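Local structure of O-succinylhomoserine sulfhydrylase (Mycobacterium tuberculosis, 3NDN) at residues A[111-116]-A[134-139]; A[187-192]-A[216-221]; A[293-298]-A[327-332]. The protein probably catalyses the formation of L-homocysteine from O-succinyl-L-homoserine and hydrogen sulfide, using pyridoxal 5'-phosphate, in methionine biosynthesis. All coordinates share one frame; numbering follows the deposited sequence.

Contact 1 of 3, residues A[111-116]-A[134-139]; sequences TSLGAL and FVVCSE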
ATOM      1  N   THR A 111       8.697  -6.273  25.484  1.00 31.38           N
ATOM      2  CA  THR A 111       7.439  -5.931  26.158  1.00 31.77           C
ATOM      3  C   THR A 111       6.882  -7.103  26.995  1.00 31.67           C
ATOM      4  O   THR A 111       6.361  -6.880  28.092  1.00 32.44           O
ATOM      5  CB  THR A 111       6.389  -5.341  25.171  1.00 31.97           C
ATOM      6  OG1 THR A 111       6.927  -4.151  24.572  1.00 32.42           O
ATOM      7  CG2 THR A 111       5.085  -4.992  25.869  1.00 32.53           C
ATOM      8  N   SER A 112       7.039  -8.335  26.513  1.00 31.37           N
ATOM      9  CA  SER A 112       6.514  -9.506  27.246  1.00 30.78           C
ATOM     10  C   SER A 112       7.279  -9.695  28.570  1.00 31.50           C
ATOM     11  O   SER A 112       6.660  -9.907  29.630  1.00 31.22           O
ATOM     12  CB  SER A 112       6.544 -10.777  26.399  1.00 30.74           C
ATOM     13  OG  SER A 112       7.872 -11.208  26.117  1.00 29.05           O
ATOM     14  N   LEU A 113       8.609  -9.601  28.489  1.00 31.44           N
ATOM     15  CA  LEU A 113       9.484  -9.688  29.659  1.00 32.71           C
ATOM     16  C   LEU A 113       9.346  -8.494  30.600  1.00 33.17           C
ATOM     17  O   LEU A 113       9.326  -8.671  31.832  1.00 33.91           O
ATOM     18  CB  LEU A 113      10.947  -9.877  29.241  1.00 32.97           C
ATOM     19  CG  LEU A 113      11.298 -11.208  28.585  1.00 33.39           C
ATOM     20  CD1 LEU A 113      12.718 -11.171  28.016  1.00 33.85           C
ATOM     21  CD2 LEU A 113      11.142 -12.387  29.569  1.00 35.20           C
ATOM     22  N   GLY A 114       9.246  -7.288  30.033  1.00 31.93           N
ATOM     23  CA  GLY A 114       9.047  -6.070  30.819  1.00 32.16           C
ATOM     24  C   GLY A 114       7.726  -6.082  31.576  1.00 32.27           C
ATOM     25  O   GLY A 114       7.616  -5.519  32.667  1.00 32.41           O
ATOM     26  N   ALA A 115       6.722  -6.741  31.000  1.00 31.38           N
ATOM     27  CA  ALA A 115       5.421  -6.910  31.639  1.00 31.59           C
ATOM     28  C   ALA A 115       5.494  -7.745  32.927  1.00 32.47           C
ATOM     29  O   ALA A 115       4.631  -7.613  33.795  1.00 33.11           O
ATOM     30  CB  ALA A 115       4.464  -7.588  30.660  1.00 30.93           C
ATOM     31  N   LEU A 116       6.484  -8.633  33.006  1.00 32.28           N
ATOM     32  CA  LEU A 116       6.652  -9.552  34.147  1.00 33.62           C
ATOM     33  C   LEU A 116       7.709  -9.063  35.148  1.00 34.63           C
ATOM     34  O   LEU A 116       7.774  -9.561  36.293  1.00 36.23           O
ATOM     35  CB  LEU A 116       7.037 -10.956  33.646  1.00 32.96           C
ATOM     36  CG  LEU A 116       6.034 -11.757  32.785  1.00 33.36           C
ATOM     37  CD1 LEU A 116       6.718 -12.960  32.133  1.00 34.42           C
ATOM     38  CD2 LEU A 116       4.833 -12.215  33.617  1.00 34.20           C
ATOM     39  N   PHE A 134      19.751 -11.629  23.841  1.00 34.79           N
ATOM     40  CA  PHE A 134      20.799 -11.678  24.874  1.00 36.22           C
ATOM     41  C   PHE A 134      21.069 -10.281  25.445  1.00 36.16           C
ATOM     42  O   PHE A 134      21.176 -10.126  26.667  1.00 36.99           O
ATOM     43  CB  PHE A 134      22.103 -12.340  24.356  1.00 36.15           C
ATOM     44  CG  PHE A 134      23.183 -12.495  25.420  1.00 38.74           C
ATOM     45  CD1 PHE A 134      23.174 -13.589  26.292  1.00 39.65           C
ATOM     46  CD2 PHE A 134      24.210 -11.556  25.539  1.00 39.48           C
ATOM     47  CE1 PHE A 134      24.163 -13.739  27.284  1.00 42.68           C
ATOM     48  CE2 PHE A 134      25.205 -11.692  26.538  1.00 41.78           C
ATOM     49  CZ  PHE A 134      25.176 -12.783  27.402  1.00 42.24           C
ATOM     50  N   VAL A 135      21.140  -9.272  24.573  1.00 35.90           N
ATOM     51  CA  VAL A 135      21.370  -7.876  25.002  1.00 36.15           C
ATOM     52  C   VAL A 135      20.238  -7.383  25.918  1.00 35.78           C
ATOM     53  O   VAL A 135      20.499  -6.714  26.916  1.00 36.20           O
ATOM     54  CB  VAL A 135      21.539  -6.897  23.799  1.00 36.36           C
ATOM     55  CG1 VAL A 135      21.591  -5.441  24.276  1.00 36.90           C
ATOM     56  CG2 VAL A 135      22.774  -7.240  22.979  1.00 35.81           C
ATOM     57  N   VAL A 136      18.995  -7.741  25.581  1.00 34.60           N
ATOM     58  CA  VAL A 136      17.820  -7.410  26.402  1.00 34.43           C
ATOM     59  C   VAL A 136      17.943  -8.042  27.812  1.00 35.10           C
ATOM     60  O   VAL A 136      17.700  -7.371  28.816  1.00 34.68           O
ATOM     61  CB  VAL A 136      16.475  -7.868  25.724  1.00 34.04           C
ATOM     62  CG1 VAL A 136      15.320  -7.898  26.723  1.00 34.32           C
ATOM     63  CG2 VAL A 136      16.110  -6.969  24.538  1.00 33.50           C
ATOM     64  N   CYS A 137      18.346  -9.312  27.874  1.00 35.78           N
ATOM     65  CA  CYS A 137      18.393 -10.049  29.148  1.00 36.91           C
ATOM     66  C   CYS A 137      19.618  -9.700  30.019  1.00 38.44           C
ATOM     67  O   CYS A 137      19.530  -9.690  31.256  1.00 38.77           O
ATOM     68  CB  CYS A 137      18.322 -11.559  28.907  1.00 36.55           C
ATOM     69  SG  CYS A 137      16.721 -12.206  28.238  1.00 36.37           S
ATOM     70  N   SER A 138      20.753  -9.416  29.378  1.00 39.38           N
ATOM     71  CA  SER A 138      22.009  -9.197  30.100  1.00 40.62           C
ATOM     72  C   SER A 138      22.311  -7.731  30.419  1.00 41.06           C
ATOM     73  O   SER A 138      22.974  -7.449  31.429  1.00 41.24           O
ATOM     74  CB  SER A 138      23.195  -9.830  29.348  1.00 40.70           C
ATOM     75  OG  SER A 138      23.496  -9.090  28.170  1.00 42.57           O
ATOM     76  N   GLU A 139      21.838  -6.803  29.575  1.00 40.48           N
ATOM     77  CA  GLU A 139      22.203  -5.384  29.720  1.00 40.94           C
ATOM     78  C   GLU A 139      21.041  -4.409  29.936  1.00 40.17           C
ATOM     79  O   GLU A 139      21.092  -3.578  30.853  1.00 40.28           O
ATOM     80  CB  GLU A 139      23.044  -4.909  28.529  1.00 41.41           C
ATOM     81  CG  GLU A 139      24.377  -5.657  28.335  1.00 44.85           C
ATOM     82  CD  GLU A 139      25.103  -5.237  27.061  1.00 49.53           C
ATOM     83  OE1 GLU A 139      24.924  -4.089  26.611  1.00 50.83           O
ATOM     84  OE2 GLU A 139      25.868  -6.055  26.503  1.00 53.71           O
TER
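Leu113 reaches across from 111-116 with a single methyl group, CD1, which comes up against Cys137 SG at 4.1 Å. Leu113 CD1 also lies 4.4 Å from Val136 CG1, so one leucine branch meets two consecutive residues of 134-139. The touch is light and purely apolar, with only 73 Å² buried and no hydrogen bond between the segments. Cys137 meets the methyl with SG, which stands anti to its carbonyl carbon and beside its backbone N (chi1 -67°), while the CB of Val136 points toward the other helix and CG1 makes the touch. Just outside this pair, Phe171 from the sheet touches both Leu113 and Cys137, and Leu141, one turn further along the second helix, packs on Leu113 and Val136. Around 136-139 the helix widens into a pi-type turn, and Cys137 O accepts a bond from Thr148 OG1. Val136 is also packed by His257 of the second subunit, whose Arg143 binds Gly114 O. Helices 105-114 and 131-143 thus lie side by side on one face of the central sheet, a layering characteristic of the large, cofactor-binding domain of fold type I pyridoxal-phosphate enzymes.

Contact 2 of 3, residues A[187-192]-A[216-221]; sequences AVTELA and LGVDVV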
ATOM      1  N   ALA A 187       9.967 -30.480  30.986  1.00 38.46           N
ATOM      2  CA  ALA A 187      10.765 -30.590  32.211  1.00 38.67           C
ATOM      3  C   ALA A 187      11.120 -29.210  32.795  1.00 38.67           C
ATOM      4  O   ALA A 187      11.055 -29.008  34.009  1.00 38.98           O
ATOM      5  CB  ALA A 187      12.013 -31.435  31.961  1.00 38.88           C
ATOM      6  N   VAL A 188      11.480 -28.258  31.935  1.00 37.28           N
ATOM      7  CA  VAL A 188      11.800 -26.904  32.404  1.00 37.24           C
ATOM      8  C   VAL A 188      10.540 -26.196  32.944  1.00 37.31           C
ATOM      9  O   VAL A 188      10.606 -25.504  33.964  1.00 37.59           O
ATOM     10  CB  VAL A 188      12.510 -26.055  31.308  1.00 36.71           C
ATOM     11  CG1 VAL A 188      12.588 -24.574  31.709  1.00 36.93           C
ATOM     12  CG2 VAL A 188      13.903 -26.623  31.027  1.00 36.24           C
ATOM     13  N   THR A 189       9.402 -26.403  32.286  1.00 36.40           N
ATOM     14  CA  THR A 189       8.120 -25.812  32.717  1.00 37.16           C
ATOM     15  C   THR A 189       7.721 -26.300  34.139  1.00 38.22           C
ATOM     16  O   THR A 189       7.225 -25.516  34.970  1.00 38.13           O
ATOM     17  CB  THR A 189       6.996 -26.100  31.681  1.00 36.61           C
ATOM     18  OG1 THR A 189       7.284 -25.417  30.448  1.00 36.43           O
ATOM     19  CG2 THR A 189       5.644 -25.601  32.179  1.00 37.87           C
ATOM     20  N   GLU A 190       7.965 -27.584  34.409  1.00 38.67           N
ATOM     21  CA  GLU A 190       7.682 -28.171  35.723  1.00 39.77           C
ATOM     22  C   GLU A 190       8.505 -27.481  36.833  1.00 40.22           C
ATOM     23  O   GLU A 190       7.941 -27.083  37.854  1.00 40.96           O
ATOM     24  CB  GLU A 190       7.910 -29.699  35.709  1.00 40.68           C
ATOM     25  N   LEU A 191       9.813 -27.315  36.614  1.00 40.05           N
ATOM     26  CA  LEU A 191      10.702 -26.619  37.572  1.00 40.59           C
ATOM     27  C   LEU A 191      10.367 -25.140  37.761  1.00 40.41           C
ATOM     28  O   LEU A 191      10.532 -24.603  38.861  1.00 40.60           O
ATOM     29  CB  LEU A 191      12.180 -26.729  37.156  1.00 40.74           C
ATOM     30  CG  LEU A 191      12.885 -28.087  37.103  1.00 41.76           C
ATOM     31  CD1 LEU A 191      14.178 -27.968  36.304  1.00 40.81           C
ATOM     32  CD2 LEU A 191      13.164 -28.664  38.514  1.00 42.79           C
ATOM     33  N   ALA A 192       9.941 -24.477  36.679  1.00 39.42           N
ATOM     34  CA  ALA A 192       9.602 -23.057  36.708  1.00 39.16           C
ATOM     35  C   ALA A 192       8.343 -22.794  37.534  1.00 39.55           C
ATOM     36  O   ALA A 192       8.294 -21.828  38.302  1.00 40.32           O
ATOM     37  CB  ALA A 192       9.422 -22.510  35.271  1.00 38.47           C
ATOM     38  N   LEU A 216       1.867 -27.997  26.623  1.00 44.58           N
ATOM     39  CA  LEU A 216       2.950 -28.451  27.488  1.00 44.63           C
ATOM     40  C   LEU A 216       3.073 -27.577  28.742  1.00 44.44           C
ATOM     41  O   LEU A 216       3.957 -27.797  29.579  1.00 45.18           O
ATOM     42  CB  LEU A 216       4.272 -28.527  26.710  1.00 44.74           C
ATOM     43  CG  LEU A 216       4.347 -29.573  25.589  1.00 45.51           C
ATOM     44  CD1 LEU A 216       5.508 -29.299  24.638  1.00 47.13           C
ATOM     45  CD2 LEU A 216       4.427 -30.992  26.145  1.00 47.05           C
ATOM     46  N   GLY A 217       2.169 -26.602  28.866  1.00 43.23           N
ATOM     47  CA  GLY A 217       2.081 -25.755  30.053  1.00 42.02           C
ATOM     48  C   GLY A 217       2.872 -24.457  30.019  1.00 40.35           C
ATOM     49  O   GLY A 217       3.085 -23.832  31.065  1.00 41.08           O
ATOM     50  N   VAL A 218       3.323 -24.049  28.833  1.00 38.25           N
ATOM     51  CA  VAL A 218       4.005 -22.760  28.686  1.00 36.29           C
ATOM     52  C   VAL A 218       2.956 -21.656  28.935  1.00 35.36           C
ATOM     53  O   VAL A 218       1.793 -21.812  28.555  1.00 34.62           O
ATOM     54  CB  VAL A 218       4.680 -22.645  27.291  1.00 35.69           C
ATOM     55  CG1 VAL A 218       5.139 -21.256  27.006  1.00 36.34           C
ATOM     56  CG2 VAL A 218       5.868 -23.607  27.190  1.00 35.80           C
ATOM     57  N   ASP A 219       3.360 -20.563  29.585  1.00 34.03           N
ATOM     58  CA  ASP A 219       2.432 -19.481  29.939  1.00 33.37           C
ATOM     59  C   ASP A 219       2.273 -18.417  28.843  1.00 32.49           C
ATOM     60  O   ASP A 219       1.192 -17.848  28.683  1.00 32.48           O
ATOM     61  CB  ASP A 219       2.871 -18.811  31.246  1.00 33.88           C
ATOM     62  CG  ASP A 219       2.951 -19.806  32.405  1.00 35.43           C
ATOM     63  OD1 ASP A 219       1.901 -20.069  33.032  1.00 35.46           O
ATOM     64  OD2 ASP A 219       4.059 -20.342  32.652  1.00 34.30           O
ATOM     65  N   VAL A 220       3.361 -18.151  28.125  1.00 31.80           N
ATOM     66  CA  VAL A 220       3.474 -17.057  27.135  1.00 31.03           C
ATOM     67  C   VAL A 220       4.290 -17.525  25.932  1.00 30.88           C
ATOM     68  O   VAL A 220       5.333 -18.178  26.100  1.00 30.51           O
ATOM     69  CB  VAL A 220       4.194 -15.797  27.751  1.00 31.16           C
ATOM     70  CG1 VAL A 220       4.283 -14.647  26.729  1.00 30.42           C
ATOM     71  CG2 VAL A 220       3.480 -15.311  29.024  1.00 30.89           C
ATOM     72  N   VAL A 221       3.826 -17.201  24.716  1.00 30.37           N
ATOM     73  CA  VAL A 221       4.600 -17.488  23.508  1.00 29.83           C
ATOM     74  C   VAL A 221       4.780 -16.174  22.726  1.00 30.03           C
ATOM     75  O   VAL A 221       3.832 -15.369  22.626  1.00 29.57           O
ATOM     76  CB  VAL A 221       3.930 -18.597  22.617  1.00 30.03           C
ATOM     77  CG1 VAL A 221       4.696 -18.796  21.329  1.00 28.13           C
ATOM     78  CG2 VAL A 221       3.847 -19.923  23.384  1.00 29.62           C
TER
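Thr189 makes all the close approaches from 187-192 to 216-221, meeting the backbone of Leu216 and Gly217 and one methyl of Val218. Going along the segment from Ala187, Ala187 and Val188 look elsewhere, onto helix 156-162, where Leu156 meets both and Trp159 packs on Val188. Next comes Thr189, directed at the incoming loop. Its methyl sits anti to the backbone N and presses on the peptide after Gly217, with Thr189 CG2 3.3 Å from Gly217 O. Leu216 O is a little further from the same methyl. Gly217, with a positive phi of 92°, offers bare backbone to this methyl. With CG2 so placed, the hydroxyl lies beside the backbone N (chi1 -66°) and bonds back to Ile185 O, one turn earlier. Thr189 OG1 therefore meets the loop only by packing, 4.0 Å from Val218 CG2, the two side chains crossing at about a right angle. The CB of Glu190 points away from the loop, and Leu191 turns to Trp159. Ala192 closes the segment against Val170 and Val199 of the sheet. On the loop side, Asp219 OD2 accepts from both Val199 N and His193 NE2, which ties the entry of strand 220-224 to the end of helix 185-194 and the strand that follows. The helix is the connection of a beta-alpha-beta crossover from strand 169-173 to its parallel neighbour 198-202, and the loop passes the helix at Thr189 before Val220 pairs with Val199 and Leu201 at the sheet.

Contact 3 of 3, residues A[293-298]-A[327-332]; sequences EFLNGH and TVVTFA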
ATOM      1  N   GLU A 293      20.202 -34.403   4.535  1.00 33.83           N
ATOM      2  CA  GLU A 293      20.667 -35.743   4.179  1.00 34.88           C
ATOM      3  C   GLU A 293      21.745 -35.727   3.074  1.00 35.23           C
ATOM      4  O   GLU A 293      22.701 -36.522   3.108  1.00 35.28           O
ATOM      5  CB  GLU A 293      19.466 -36.634   3.800  1.00 35.22           C
ATOM      6  CG  GLU A 293      18.520 -36.919   4.979  1.00 35.06           C
ATOM      7  CD  GLU A 293      17.173 -37.503   4.559  1.00 38.98           C
ATOM      8  OE1 GLU A 293      16.858 -37.503   3.346  1.00 40.47           O
ATOM      9  OE2 GLU A 293      16.417 -37.946   5.454  1.00 37.10           O
ATOM     10  N   PHE A 294      21.603 -34.816   2.109  1.00 35.45           N
ATOM     11  CA  PHE A 294      22.580 -34.663   1.023  1.00 36.31           C
ATOM     12  C   PHE A 294      23.934 -34.167   1.553  1.00 36.82           C
ATOM     13  O   PHE A 294      24.985 -34.720   1.205  1.00 36.76           O
ATOM     14  CB  PHE A 294      22.046 -33.751  -0.102  1.00 36.57           C
ATOM     15  CG  PHE A 294      23.096 -33.362  -1.119  1.00 38.35           C
ATOM     16  CD1 PHE A 294      23.434 -34.236  -2.158  1.00 39.23           C
ATOM     17  CD2 PHE A 294      23.771 -32.149  -1.012  1.00 38.18           C
ATOM     18  CE1 PHE A 294      24.407 -33.888  -3.086  1.00 41.31           C
ATOM     19  CE2 PHE A 294      24.755 -31.790  -1.938  1.00 39.85           C
ATOM     20  CZ  PHE A 294      25.073 -32.658  -2.973  1.00 40.70           C
ATOM     21  N   LEU A 295      23.897 -33.151   2.408  1.00 36.97           N
ATOM     22  CA  LEU A 295      25.107 -32.635   3.066  1.00 37.60           C
ATOM     23  C   LEU A 295      25.781 -33.707   3.956  1.00 38.81           C
ATOM     24  O   LEU A 295      27.004 -33.878   3.914  1.00 38.92           O
ATOM     25  CB  LEU A 295      24.804 -31.354   3.848  1.00 37.28           C
ATOM     26  CG  LEU A 295      24.632 -30.063   3.027  1.00 37.32           C
ATOM     27  CD1 LEU A 295      23.817 -28.987   3.778  1.00 36.79           C
ATOM     28  CD2 LEU A 295      25.977 -29.496   2.560  1.00 35.16           C
ATOM     29  N   ASN A 296      24.971 -34.441   4.722  1.00 39.22           N
ATOM     30  CA  ASN A 296      25.459 -35.507   5.609  1.00 40.20           C
ATOM     31  C   ASN A 296      26.291 -36.564   4.863  1.00 40.60           C
ATOM     32  O   ASN A 296      27.255 -37.093   5.406  1.00 41.11           O
ATOM     33  CB  ASN A 296      24.275 -36.161   6.340  1.00 40.08           C
ATOM     34  CG  ASN A 296      24.705 -37.107   7.457  1.00 41.27           C
ATOM     35  OD1 ASN A 296      25.584 -36.796   8.261  1.00 43.13           O
ATOM     36  ND2 ASN A 296      24.053 -38.258   7.526  1.00 41.76           N
ATOM     37  N   GLY A 297      25.928 -36.840   3.610  1.00 40.68           N
ATOM     38  CA  GLY A 297      26.644 -37.818   2.797  1.00 40.95           C
ATOM     39  C   GLY A 297      27.759 -37.290   1.901  1.00 41.37           C
ATOM     40  O   GLY A 297      28.376 -38.067   1.171  1.00 41.41           O
ATOM     41  N   HIS A 298      28.024 -35.985   1.955  1.00 40.69           N
ATOM     42  CA  HIS A 298      28.992 -35.340   1.057  1.00 40.96           C
ATOM     43  C   HIS A 298      30.426 -35.383   1.618  1.00 41.45           C
ATOM     44  O   HIS A 298      30.620 -35.135   2.821  1.00 41.31           O
ATOM     45  CB  HIS A 298      28.561 -33.883   0.808  1.00 40.35           C
ATOM     46  CG  HIS A 298      29.189 -33.259  -0.401  1.00 40.78           C
ATOM     47  ND1 HIS A 298      30.453 -32.712  -0.389  1.00 41.14           N
ATOM     48  CD2 HIS A 298      28.724 -33.102  -1.664  1.00 42.15           C
ATOM     49  CE1 HIS A 298      30.741 -32.242  -1.590  1.00 42.84           C
ATOM     50  NE2 HIS A 298      29.707 -32.463  -2.382  1.00 42.39           N
ATOM     51  N   THR A 327      13.273 -25.401   8.894  1.00 30.81           N
ATOM     52  CA  THR A 327      13.672 -24.959   7.540  1.00 30.83           C
ATOM     53  C   THR A 327      15.124 -24.442   7.415  1.00 31.43           C
ATOM     54  O   THR A 327      15.485 -23.865   6.381  1.00 31.54           O
ATOM     55  CB  THR A 327      12.719 -23.838   7.008  1.00 30.97           C
ATOM     56  OG1 THR A 327      12.883 -22.666   7.809  1.00 31.12           O
ATOM     57  CG2 THR A 327      11.253 -24.283   7.037  1.00 29.95           C
ATOM     58  N   VAL A 328      15.935 -24.639   8.464  1.00 31.20           N
ATOM     59  CA  VAL A 328      17.338 -24.177   8.508  1.00 31.05           C
ATOM     60  C   VAL A 328      18.304 -25.368   8.735  1.00 31.02           C
ATOM     61  O   VAL A 328      18.059 -26.219   9.602  1.00 31.24           O
ATOM     62  CB  VAL A 328      17.536 -23.132   9.626  1.00 31.02           C
ATOM     63  CG1 VAL A 328      18.939 -22.531   9.579  1.00 32.30           C
ATOM     64  CG2 VAL A 328      16.492 -22.012   9.523  1.00 30.68           C
ATOM     65  N   VAL A 329      19.383 -25.415   7.954  1.00 30.54           N
ATOM     66  CA  VAL A 329      20.421 -26.469   8.060  1.00 31.03           C
ATOM     67  C   VAL A 329      21.813 -25.864   8.337  1.00 31.44           C
ATOM     68  O   VAL A 329      22.280 -25.013   7.578  1.00 31.61           O
ATOM     69  CB  VAL A 329      20.503 -27.308   6.769  1.00 30.65           C
ATOM     70  CG1 VAL A 329      21.477 -28.501   6.940  1.00 31.62           C
ATOM     71  CG2 VAL A 329      19.104 -27.787   6.338  1.00 31.68           C
ATOM     72  N   THR A 330      22.478 -26.335   9.393  1.00 32.14           N
ATOM     73  CA  THR A 330      23.828 -25.874   9.764  1.00 32.88           C
ATOM     74  C   THR A 330      24.842 -27.012   9.502  1.00 33.78           C
ATOM     75  O   THR A 330      24.545 -28.175   9.787  1.00 33.96           O
ATOM     76  CB  THR A 330      23.849 -25.419  11.253  1.00 32.45           C
ATOM     77  OG1 THR A 330      22.887 -24.367  11.448  1.00 32.78           O
ATOM     78  CG2 THR A 330      25.232 -24.894  11.672  1.00 32.72           C
ATOM     79  N   PHE A 331      26.009 -26.678   8.945  1.00 34.47           N
ATOM     80  CA  PHE A 331      27.093 -27.668   8.730  1.00 35.39           C
ATOM     81  C   PHE A 331      28.517 -27.098   8.849  1.00 36.48           C
ATOM     82  O   PHE A 331      28.717 -25.884   8.810  1.00 36.78           O
ATOM     83  CB  PHE A 331      26.922 -28.396   7.387  1.00 35.31           C
ATOM     84  CG  PHE A 331      27.179 -27.528   6.168  1.00 35.92           C
ATOM     85  CD1 PHE A 331      28.388 -27.623   5.479  1.00 36.73           C
ATOM     86  CD2 PHE A 331      26.207 -26.643   5.700  1.00 35.52           C
ATOM     87  CE1 PHE A 331      28.637 -26.842   4.347  1.00 36.92           C
ATOM     88  CE2 PHE A 331      26.441 -25.858   4.560  1.00 36.74           C
ATOM     89  CZ  PHE A 331      27.663 -25.954   3.888  1.00 36.19           C
ATOM     90  N   ALA A 332      29.504 -27.995   8.967  1.00 37.33           N
ATOM     91  CA  ALA A 332      30.912 -27.608   9.037  1.00 39.06           C
ATOM     92  C   ALA A 332      31.745 -28.313   7.965  1.00 40.09           C
ATOM     93  O   ALA A 332      31.572 -29.518   7.721  1.00 39.60           O
ATOM     94  CB  ALA A 332      31.489 -27.896  10.435  1.00 39.11           C
TER
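This is helix-on-sheet packing in the C-terminal domain, where the last turn of the long helix 277-296 lies against strand 328-333. Leu295 carries the helix side alone, and Val329 and Phe331, two residues apart on the same face of the strand, receive it. The two leucine methyls have different tasks. Leu295 CD2 stands over the middle of the Phe331 ring, 4.0 Å from the centroid and only 3° off the ring normal, a nearly ideal CH-pi contact. Leu295 CD1 lies further toward the rim, 3.9 Å from Phe331 CD2. Leu295 CD1 also reaches Val329 CG1 at 4.0 Å, bridging the ring and the valine. The leucine and phenylalanine side chains cross at about a right angle. Two torsions set the groups in place. Leu295 holds CG beside its backbone N (chi1 -76°), while Phe331 places CG between its own backbone N and carbonyl carbon (chi1 70°), which stands the ring up from the strand with one face turned to the leucine. The contact is buried and entirely apolar, covering 134 Å² in all. The helix ends just beyond it: His298 N bonds back to Leu295 O at 3.1 Å, and the imidazole is held at both nitrogens, ND1 by Ser300 N and NE2 by Asp410 OD1. On the other face of the strand Thr330 points away, its OG1 bonded to Pro178 O and Gln180 NE2. Strand 328-333 runs between antiparallel neighbours 301-305 and 392-396. Val301 and Val304 of the first add to the packing round Leu295, Val393 of the second touches Phe331, and Leu413 of the terminal helix 402-413 covers Leu295 as well.

From the N terminus, the chain closes three loops in series, none enclosing or crossing another. Contact 1 closes the first, round strand 122-126, by joining helices 105-114 and 131-143. Contact 2 then closes a loop through strand 198-202, setting helix 185-194 against the lead-in to strand 220-224. These two lie on opposite faces of the seven-stranded sheet: contact 1 meets Phe171, whereas the helix of contact 2 packs on its strand neighbours Val170 and Phe172. Their centres are about 18 Å apart. Contact 3, closing its loop round strand 301-305, belongs to the second sheet, its centre about 34 Å from that of contact 1 and about 31 Å from that of contact 2.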